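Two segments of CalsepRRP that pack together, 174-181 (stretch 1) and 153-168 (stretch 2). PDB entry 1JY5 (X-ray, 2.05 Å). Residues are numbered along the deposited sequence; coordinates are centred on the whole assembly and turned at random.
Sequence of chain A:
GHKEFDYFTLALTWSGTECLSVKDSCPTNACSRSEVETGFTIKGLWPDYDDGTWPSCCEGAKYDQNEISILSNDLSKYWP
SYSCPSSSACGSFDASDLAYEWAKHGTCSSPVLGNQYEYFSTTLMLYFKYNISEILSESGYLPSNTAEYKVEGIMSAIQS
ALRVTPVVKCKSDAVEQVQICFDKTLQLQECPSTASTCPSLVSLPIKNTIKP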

ATOM      1  N   ALA A 174       5.403  12.337 -10.017  1.00 26.02           N
ATOM      2  CA  ALA A 174       6.135  11.306  -9.291  1.00 23.81           C
ATOM      3  C   ALA A 174       5.232  10.125  -8.937  1.00 22.37           C
ATOM      4  O   ALA A 174       4.063  10.310  -8.601  1.00 20.41           O
ATOM      5  CB  ALA A 174       6.718  11.899  -8.020  1.00 22.60           C
ATOM      6  N   VAL A 175       5.782   8.918  -9.010  1.00 21.51           N
ATOM      7  CA  VAL A 175       5.022   7.722  -8.668  1.00 21.31           C
ATOM      8  C   VAL A 175       4.685   7.772  -7.179  1.00 20.48           C
ATOM      9  O   VAL A 175       5.576   7.847  -6.329  1.00 20.23           O
ATOM     10  CB  VAL A 175       5.831   6.443  -8.963  1.00 22.12           C
ATOM     11  CG1 VAL A 175       5.053   5.211  -8.505  1.00 21.43           C
ATOM     12  CG2 VAL A 175       6.120   6.356 -10.456  1.00 20.54           C
ATOM     13  N   GLU A 176       3.394   7.747  -6.868  1.00 18.06           N
ATOM     14  CA  GLU A 176       2.955   7.802  -5.484  1.00 19.23           C
ATOM     15  C   GLU A 176       2.452   6.468  -4.955  1.00 19.33           C
ATOM     16  O   GLU A 176       2.742   6.098  -3.819  1.00 18.73           O
ATOM     17  CB  GLU A 176       1.857   8.856  -5.310  1.00 20.72           C
ATOM     18  CG  GLU A 176       1.261   8.879  -3.913  1.00 22.74           C
ATOM     19  CD  GLU A 176       0.350  10.068  -3.669  1.00 28.53           C
ATOM     20  OE1 GLU A 176      -0.536  10.330  -4.514  1.00 29.09           O
ATOM     21  OE2 GLU A 176       0.518  10.735  -2.624  1.00 29.03           O
ATOM     22  N   GLN A 177       1.718   5.733  -5.782  1.00 19.36           N
ATOM     23  CA  GLN A 177       1.168   4.461  -5.340  1.00 19.58           C
ATOM     24  C   GLN A 177       1.171   3.372  -6.408  1.00 19.83           C
ATOM     25  O   GLN A 177       0.925   3.633  -7.586  1.00 19.71           O
ATOM     26  CB  GLN A 177      -0.261   4.697  -4.827  1.00 19.41           C
ATOM     27  CG  GLN A 177      -1.017   3.461  -4.351  1.00 22.02           C
ATOM     28  CD  GLN A 177      -2.361   3.815  -3.726  1.00 21.36           C
ATOM     29  OE1 GLN A 177      -2.423   4.387  -2.635  1.00 24.77           O
ATOM     30  NE2 GLN A 177      -3.442   3.488  -4.421  1.00 20.27           N
ATOM     31  N   VAL A 178       1.482   2.151  -5.986  1.00 18.81           N
ATOM     32  CA  VAL A 178       1.463   1.002  -6.884  1.00 18.87           C
ATOM     33  C   VAL A 178       0.487  -0.004  -6.283  1.00 18.30           C
ATOM     34  O   VAL A 178       0.540  -0.285  -5.085  1.00 17.82           O
ATOM     35  CB  VAL A 178       2.863   0.354  -7.037  1.00 18.98           C
ATOM     36  CG1 VAL A 178       2.742  -0.999  -7.737  1.00 18.22           C
ATOM     37  CG2 VAL A 178       3.769   1.269  -7.869  1.00 19.08           C
ATOM     38  N   GLN A 179      -0.406  -0.531  -7.115  1.00 17.31           N
ATOM     39  CA  GLN A 179      -1.401  -1.498  -6.665  1.00 17.74           C
ATOM     40  C   GLN A 179      -1.224  -2.855  -7.336  1.00 17.45           C
ATOM     41  O   GLN A 179      -1.156  -2.947  -8.561  1.00 16.99           O
ATOM     42  CB  GLN A 179      -2.810  -0.973  -6.956  1.00 16.80           C
ATOM     43  CG  GLN A 179      -3.206   0.269  -6.165  1.00 17.55           C
ATOM     44  CD  GLN A 179      -4.500   0.886  -6.673  1.00 19.48           C
ATOM     45  OE1 GLN A 179      -5.237   0.264  -7.438  1.00 20.40           O
ATOM     46  NE2 GLN A 179      -4.787   2.105  -6.242  1.00 19.91           N
ATOM     47  N   ILE A 180      -1.143  -3.897  -6.512  1.00 16.63           N
ATOM     48  CA  ILE A 180      -0.998  -5.279  -6.962  1.00 16.30           C
ATOM     49  C   ILE A 180      -2.223  -6.019  -6.441  1.00 16.45           C
ATOM     50  O   ILE A 180      -2.569  -5.887  -5.265  1.00 15.41           O
ATOM     51  CB  ILE A 180       0.243  -5.961  -6.341  1.00 19.72           C
ATOM     52  CG1 ILE A 180       1.501  -5.138  -6.626  1.00 23.26           C
ATOM     53  CG2 ILE A 180       0.390  -7.375  -6.898  1.00 20.91           C
ATOM     54  CD1 ILE A 180       1.788  -4.947  -8.092  1.00 18.70           C
ATOM     55  N   CYS A 181      -2.869  -6.810  -7.292  1.00 14.86           N
ATOM     56  CA  CYS A 181      -4.072  -7.526  -6.871  1.00 14.71           C
ATOM     57  C   CYS A 181      -3.879  -9.020  -6.596  1.00 14.49           C
ATOM     58  O   CYS A 181      -3.037  -9.668  -7.209  1.00 12.21           O
ATOM     59  CB  CYS A 181      -5.186  -7.276  -7.903  1.00 15.20           C
ATOM     60  SG  CYS A 181      -5.603  -5.508  -7.888  1.00 16.69           S
TER
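Stretch 2 153-168: GIMSAIQSALRVTPVV

The contact is built around Ile180, whose CA-to-CB bond points sideways but whose m,m rotamer brings the end of the chain nearer to stretch 2. Ile180 CD1 lies 3.6 Å from Pro166 CB, 3.7 Å from Leu162 CD1 and 4.2 Å from Ile158 CG2, so one methyl meets both the helix and the loop that follows it. Val178 continues this apolar layer: its CG1 packs 4.1 Å from Pro166 CB and 4.3 Å from Ile158 CD1, while its CG2 lies 4.3 Å from Val168 CG2. Further back along the strand, Val175 CG1 reaches Val168 CG1 at 3.9 Å, and Val175 CG2 meets Ile154 CD1 at 4.2 Å.

The helical rule is simple. Residues 153-162 form a helix, and Ile154, Ile158 and Leu162, spaced by four, all point toward the strand. Helix and strand run in broadly the same direction, crossing at -27° with axes 11.7 Å apart at closest approach. Arg163, with positive phi, leaves the helical conformation, and the chain returns as an extended segment antiparallel to stretch 1.

There the backbones take over. Val178 pairs with Val168 at a non-hydrogen-bonded site, CA to CA 4.6 Å, their side chains sharing the face that carries the apolar layer. The next pair, Gln179 and Val167, is hydrogen-bonded both ways: Gln179 N donates to Val167 O at 2.7 Å, and Val167 N to Gln179 O at 2.9 Å. Two CA-H...O contacts support the Val178-Val168 site, Val178 CA to Val167 O and Val168 CA to Gln177 O, each 3.4 Å.

Gln179 and Val167 direct their side chains to the other face, where both remain partly exposed. Beyond this pair, a water replaces direct pairing, accepting from Cys181 N at 2.9 Å and donating to Thr165 O at 3.3 Å.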

ATOM      1  N   GLY A 153       7.910   1.519 -18.846  1.00 27.34           N
ATOM      2  CA  GLY A 153       9.068   0.746 -18.441  1.00 23.93           C
ATOM      3  C   GLY A 153       8.924   0.229 -17.021  1.00 22.70           C
ATOM      4  O   GLY A 153       9.322  -0.895 -16.719  1.00 21.50           O
ATOM      5  N   ILE A 154       8.367   1.052 -16.140  1.00 22.61           N
ATOM      6  CA  ILE A 154       8.162   0.635 -14.757  1.00 22.76           C
ATOM      7  C   ILE A 154       7.087  -0.451 -14.746  1.00 21.92           C
ATOM      8  O   ILE A 154       7.216  -1.460 -14.052  1.00 20.10           O
ATOM      9  CB  ILE A 154       7.728   1.824 -13.881  1.00 22.15           C
ATOM     10  CG1 ILE A 154       8.908   2.791 -13.727  1.00 23.67           C
ATOM     11  CG2 ILE A 154       7.225   1.326 -12.529  1.00 20.68           C
ATOM     12  CD1 ILE A 154       8.597   4.039 -12.935  1.00 21.19           C
ATOM     13  N   MET A 155       6.041  -0.230 -15.536  1.00 22.75           N
ATOM     14  CA  MET A 155       4.926  -1.166 -15.677  1.00 24.83           C
ATOM     15  C   MET A 155       5.428  -2.521 -16.176  1.00 23.64           C
ATOM     16  O   MET A 155       5.152  -3.563 -15.578  1.00 22.55           O
ATOM     17  CB  MET A 155       3.911  -0.630 -16.694  1.00 28.41           C
ATOM     18  CG  MET A 155       3.209   0.659 -16.306  1.00 32.51           C
ATOM     19  SD  MET A 155       1.929   0.400 -15.087  1.00 38.02           S
ATOM     20  CE  MET A 155       0.471   0.166 -16.128  1.00 37.87           C
ATOM     21  N   SER A 156       6.160  -2.494 -17.285  1.00 22.56           N
ATOM     22  CA  SER A 156       6.698  -3.708 -17.888  1.00 22.08           C
ATOM     23  C   SER A 156       7.638  -4.444 -16.943  1.00 19.62           C
ATOM     24  O   SER A 156       7.643  -5.674 -16.894  1.00 21.07           O
ATOM     25  CB  SER A 156       7.429  -3.368 -19.193  1.00 23.14           C
ATOM     26  OG  SER A 156       8.012  -4.528 -19.764  1.00 27.70           O
ATOM     27  N   ALA A 157       8.437  -3.695 -16.195  1.00 20.08           N
ATOM     28  CA  ALA A 157       9.367  -4.307 -15.254  1.00 21.17           C
ATOM     29  C   ALA A 157       8.596  -5.101 -14.201  1.00 21.70           C
ATOM     30  O   ALA A 157       8.929  -6.248 -13.909  1.00 22.24           O
ATOM     31  CB  ALA A 157      10.223  -3.232 -14.583  1.00 21.96           C
ATOM     32  N   ILE A 158       7.560  -4.495 -13.631  1.00 22.35           N
ATOM     33  CA  ILE A 158       6.765  -5.186 -12.616  1.00 21.00           C
ATOM     34  C   ILE A 158       6.010  -6.357 -13.247  1.00 21.49           C
ATOM     35  O   ILE A 158       6.018  -7.466 -12.718  1.00 21.56           O
ATOM     36  CB  ILE A 158       5.775  -4.219 -11.946  1.00 21.14           C
ATOM     37  CG1 ILE A 158       6.561  -3.090 -11.277  1.00 20.79           C
ATOM     38  CG2 ILE A 158       4.924  -4.956 -10.916  1.00 20.88           C
ATOM     39  CD1 ILE A 158       5.715  -1.980 -10.723  1.00 23.66           C
ATOM     40  N   GLN A 159       5.377  -6.097 -14.385  1.00 20.96           N
ATOM     41  CA  GLN A 159       4.624  -7.107 -15.113  1.00 24.56           C
ATOM     42  C   GLN A 159       5.426  -8.370 -15.419  1.00 25.02           C
ATOM     43  O   GLN A 159       4.947  -9.485 -15.208  1.00 25.19           O
ATOM     44  CB  GLN A 159       4.096  -6.517 -16.423  1.00 27.14           C
ATOM     45  CG  GLN A 159       3.924  -7.543 -17.541  1.00 34.62           C
ATOM     46  CD  GLN A 159       2.855  -8.566 -17.235  1.00 36.56           C
ATOM     47  OE1 GLN A 159       2.784  -9.618 -17.870  1.00 37.81           O
ATOM     48  NE2 GLN A 159       2.009  -8.258 -16.261  1.00 39.46           N
ATOM     49  N   SER A 160       6.643  -8.207 -15.928  1.00 25.54           N
ATOM     50  CA  SER A 160       7.451  -9.375 -16.263  1.00 26.71           C
ATOM     51  C   SER A 160       7.883 -10.166 -15.028  1.00 25.29           C
ATOM     52  O   SER A 160       8.133 -11.362 -15.119  1.00 25.02           O
ATOM     53  CB  SER A 160       8.677  -8.967 -17.097  1.00 27.30           C
ATOM     54  OG  SER A 160       9.552  -8.126 -16.373  1.00 33.00           O
ATOM     55  N   ALA A 161       7.953  -9.511 -13.873  1.00 24.36           N
ATOM     56  CA  ALA A 161       8.353 -10.199 -12.650  1.00 22.72           C
ATOM     57  C   ALA A 161       7.178 -10.884 -11.944  1.00 22.61           C
ATOM     58  O   ALA A 161       7.340 -11.960 -11.377  1.00 21.49           O
ATOM     59  CB  ALA A 161       9.035  -9.219 -11.695  1.00 21.66           C
ATOM     60  N   LEU A 162       5.996 -10.273 -11.991  1.00 22.60           N
ATOM     61  CA  LEU A 162       4.820 -10.836 -11.319  1.00 22.19           C
ATOM     62  C   LEU A 162       3.872 -11.605 -12.239  1.00 22.03           C
ATOM     63  O   LEU A 162       3.094 -12.434 -11.775  1.00 19.19           O
ATOM     64  CB  LEU A 162       4.037  -9.715 -10.619  1.00 21.03           C
ATOM     65  CG  LEU A 162       4.843  -8.807  -9.684  1.00 21.57           C
ATOM     66  CD1 LEU A 162       3.940  -7.739  -9.079  1.00 21.98           C
ATOM     67  CD2 LEU A 162       5.487  -9.645  -8.589  1.00 21.91           C
ATOM     68  N   ARG A 163       3.937 -11.323 -13.536  1.00 22.29           N
ATOM     69  CA  ARG A 163       3.077 -11.975 -14.512  1.00 23.69           C
ATOM     70  C   ARG A 163       1.673 -11.377 -14.434  1.00 22.17           C
ATOM     71  O   ARG A 163       0.713 -11.920 -14.976  1.00 19.06           O
ATOM     72  CB  ARG A 163       3.048 -13.495 -14.280  1.00 30.11           C
ATOM     73  CG  ARG A 163       4.428 -14.146 -14.395  1.00 38.10           C
ATOM     74  CD  ARG A 163       4.457 -15.549 -13.785  1.00 45.57           C
ATOM     75  NE  ARG A 163       5.801 -16.130 -13.823  1.00 51.25           N
ATOM     76  CZ  ARG A 163       6.174 -17.211 -13.142  1.00 53.22           C
ATOM     77  NH1 ARG A 163       5.306 -17.840 -12.360  1.00 54.87           N
ATOM     78  NH2 ARG A 163       7.418 -17.663 -13.245  1.00 55.06           N
ATOM     79  N   VAL A 164       1.561 -10.253 -13.731  1.00 20.36           N
ATOM     80  CA  VAL A 164       0.298  -9.533 -13.636  1.00 18.78           C
ATOM     81  C   VAL A 164       0.618  -8.046 -13.785  1.00 19.34           C
ATOM     82  O   VAL A 164       1.737  -7.603 -13.508  1.00 19.54           O
ATOM     83  CB  VAL A 164      -0.459  -9.790 -12.296  1.00 19.75           C
ATOM     84  CG1 VAL A 164      -1.003 -11.215 -12.279  1.00 18.54           C
ATOM     85  CG2 VAL A 164       0.461  -9.550 -11.097  1.00 17.74           C
ATOM     86  N   THR A 165      -0.361  -7.277 -14.231  1.00 16.80           N
ATOM     87  CA  THR A 165      -0.148  -5.862 -14.440  1.00 18.65           C
ATOM     88  C   THR A 165      -0.581  -5.039 -13.237  1.00 18.08           C
ATOM     89  O   THR A 165      -1.698  -5.182 -12.737  1.00 17.73           O
ATOM     90  CB  THR A 165      -0.894  -5.396 -15.713  1.00 19.70           C
ATOM     91  OG1 THR A 165      -0.425  -6.164 -16.830  1.00 21.17           O
ATOM     92  CG2 THR A 165      -0.637  -3.919 -15.985  1.00 19.94           C
ATOM     93  N   PRO A 166       0.319  -4.183 -12.736  1.00 18.42           N
ATOM     94  CA  PRO A 166       0.009  -3.339 -11.586  1.00 18.41           C
ATOM     95  C   PRO A 166      -0.768  -2.103 -12.008  1.00 18.51           C
ATOM     96  O   PRO A 166      -0.865  -1.790 -13.193  1.00 19.56           O
ATOM     97  CB  PRO A 166       1.388  -2.972 -11.056  1.00 18.84           C
ATOM     98  CG  PRO A 166       2.172  -2.816 -12.332  1.00 20.89           C
ATOM     99  CD  PRO A 166       1.737  -4.043 -13.118  1.00 19.06           C
ATOM    100  N   VAL A 167      -1.331  -1.415 -11.025  1.00 16.85           N
ATOM    101  CA  VAL A 167      -2.051  -0.183 -11.280  1.00 17.37           C
ATOM    102  C   VAL A 167      -1.144   0.858 -10.627  1.00 17.54           C
ATOM    103  O   VAL A 167      -0.678   0.657  -9.506  1.00 17.63           O
ATOM    104  CB  VAL A 167      -3.451  -0.193 -10.616  1.00 18.06           C
ATOM    105  CG1 VAL A 167      -4.136   1.152 -10.819  1.00 19.77           C
ATOM    106  CG2 VAL A 167      -4.309  -1.300 -11.237  1.00 18.33           C
ATOM    107  N   VAL A 168      -0.854   1.941 -11.339  1.00 17.32           N
ATOM    108  CA  VAL A 168       0.010   2.984 -10.798  1.00 18.47           C
ATOM    109  C   VAL A 168      -0.686   4.338 -10.741  1.00 18.75           C
ATOM    110  O   VAL A 168      -1.363   4.739 -11.686  1.00 18.17           O
ATOM    111  CB  VAL A 168       1.303   3.160 -11.637  1.00 18.45           C
ATOM    112  CG1 VAL A 168       2.200   4.203 -10.977  1.00 20.60           C
ATOM    113  CG2 VAL A 168       2.053   1.829 -11.763  1.00 18.87           C
TER
HETATM  114  O   HOH W   1      -2.178  -7.110 -10.118  1.00 11.85           O